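Local coordinates for protein TP_0956 (PDB 3U64) that serves as the T-component lipoprotein of a TRAP transporter in Treponema pallidum, where its tetratricopeptide repeats probably mediate protein-protein interaction, at the interface of chains A and B. Residues are numbered along the deposited sequence; one frame, centred on the assembly and turned at random. Chains: chain A/B, Protein TP_0956.

The interface of chains A and B. Residues chain A 50, 53-54; chain B 31, 35, 47, 51.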
loop_
_atom_site.group_PDB
_atom_site.type_symbol
_atom_site.label_atom_id
_atom_site.label_comp_id
_atom_site.label_asym_id
_atom_site.label_seq_id
_atom_site.Cartn_x
_atom_site.Cartn_y
_atom_site.Cartn_z
ATOM N N LEU A 50 -3.874 3.749 4.692
ATOM C CA LEU A 50 -5.243 3.413 5.113
ATOM C C LEU A 50 -5.482 3.828 6.553
ATOM O O LEU A 50 -6.567 4.279 6.895
ATOM C CB LEU A 50 -5.579 1.936 4.911
ATOM C CG LEU A 50 -7.005 1.478 5.251
ATOM C CD1 LEU A 50 -8.120 2.362 4.625
ATOM C CD2 LEU A 50 -7.183 0.024 4.833
ATOM N N LYS A 53 -6.428 7.254 6.592
ATOM C CA LYS A 53 -7.791 7.364 6.104
ATOM C C LYS A 53 -8.816 6.978 7.169
ATOM O O LYS A 53 -9.835 7.650 7.325
ATOM C CB LYS A 53 -7.958 6.568 4.817
ATOM C CG LYS A 53 -7.250 7.215 3.622
ATOM C CD LYS A 53 -8.133 8.302 3.054
ATOM C CE LYS A 53 -7.390 9.605 2.892
ATOM N NZ LYS A 53 -8.367 10.748 2.846
ATOM N N VAL A 54 -8.535 5.922 7.926
ATOM C CA VAL A 54 -9.438 5.516 9.002
ATOM C C VAL A 54 -9.530 6.565 10.104
ATOM O O VAL A 54 -10.627 6.910 10.552
ATOM C CB VAL A 54 -9.055 4.151 9.593
ATOM C CG1 VAL A 54 -9.831 3.891 10.869
ATOM C CG2 VAL A 54 -9.332 3.042 8.563
ATOM N N PHE B 31 -17.537 6.752 5.457
ATOM C CA PHE B 31 -16.143 6.382 5.280
ATOM C C PHE B 31 -15.738 6.661 3.831
ATOM O O PHE B 31 -14.560 6.874 3.514
ATOM C CB PHE B 31 -16.016 4.886 5.609
ATOM C CG PHE B 31 -14.656 4.280 5.333
ATOM C CD1 PHE B 31 -13.502 4.852 5.845
ATOM C CD2 PHE B 31 -14.548 3.095 4.609
ATOM C CE1 PHE B 31 -12.250 4.274 5.613
ATOM C CE2 PHE B 31 -13.304 2.507 4.368
ATOM C CZ PHE B 31 -12.151 3.100 4.872
ATOM N N PHE B 35 -12.524 9.187 0.928
ATOM C CA PHE B 35 -11.940 8.816 -0.357
ATOM C C PHE B 35 -12.436 9.730 -1.474
ATOM O O PHE B 35 -11.630 10.238 -2.242
ATOM C CB PHE B 35 -12.169 7.331 -0.693
ATOM C CG PHE B 35 -11.474 6.392 0.255
ATOM C CD1 PHE B 35 -10.176 5.977 0.018
ATOM C CD2 PHE B 35 -12.103 5.959 1.408
ATOM C CE1 PHE B 35 -9.518 5.140 0.915
ATOM C CE2 PHE B 35 -11.449 5.112 2.300
ATOM C CZ PHE B 35 -10.161 4.708 2.053
ATOM N N SER B 47 -4.250 3.019 -0.306
ATOM C CA SER B 47 -5.153 2.528 0.731
ATOM C C SER B 47 -6.306 1.701 0.187
ATOM O O SER B 47 -6.846 0.866 0.895
ATOM C CB SER B 47 -5.656 3.674 1.630
ATOM O OG SER B 47 -6.178 4.740 0.869
ATOM N N VAL B 51 -9.015 -2.170 1.484
ATOM C CA VAL B 51 -10.451 -1.881 1.468
ATOM C C VAL B 51 -11.219 -2.817 0.518
ATOM O O VAL B 51 -12.250 -3.398 0.883
ATOM C CB VAL B 51 -10.689 -0.420 1.067
ATOM C CG1 VAL B 51 -12.167 -0.130 0.932
ATOM C CG2 VAL B 51 -10.049 0.506 2.109
#
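Helix 41-61 of chain A packs against the same helix of chain B and against the chain B segment that precedes it, the loop carrying B:Phe31 and the short helix 33-36. In this tetratricopeptide-repeat lipoprotein, the T-component of a TRAP transporter, the two copies offer different residues to the patch, which is part of an interface that is not an exact two-fold. The deposited assembly holds three copies; the structure alone does not show whether this is the association used in the cell.

A:Leu50 points into chain B between B:Ser47, B:Val51 and the two phenylalanines. Its chi1 of -177° swings CG away from the backbone N and carries the branched end toward these apolar groups. Methyl CD1 lies 3.7 Å from CG2 of B:Val51. It also meets the ring atoms CZ of B:Phe35, at 4.0 Å, and CZ of B:Phe31. The other methyl, CD2, rests against the same CG2 and lies toward the backbone O of B:Ser47; CG2 of B:Val51 thus faces the gap between the two methyls. A forked leucine suits this place because it can straddle a methyl, and the compact valine supplies one with little bulk.

In this patch the tightest approach is at B:Ser47, small enough to admit the backbone of A:Leu50, its CB standing 3.5 Å from CA of A:Leu50. Its hydroxyl OG faces the chain of A:Lys53, 3.9 Å from CG.

A:Lys53 contributes its aliphatic part, CB, CG and CD, a methylene chain long enough to lie along a ring. Bent at chi2 (-82°) and again at chi3, it passes the outer end of the B:Phe35 ring, with CB 4.0 Å from CZ and CD above one face near the rim. Both phenylalanines suit the site by offering broad apolar surfaces. B:Phe31 sets its CE1 at the edge of the B:Phe35 ring and in its plane, and CE2 of B:Phe35 lies over a face of B:Phe31; this edge-to-face pairing within chain B should steady both rings. A:Val54, short and branched, flanks B:Phe31 more loosely, through CG2.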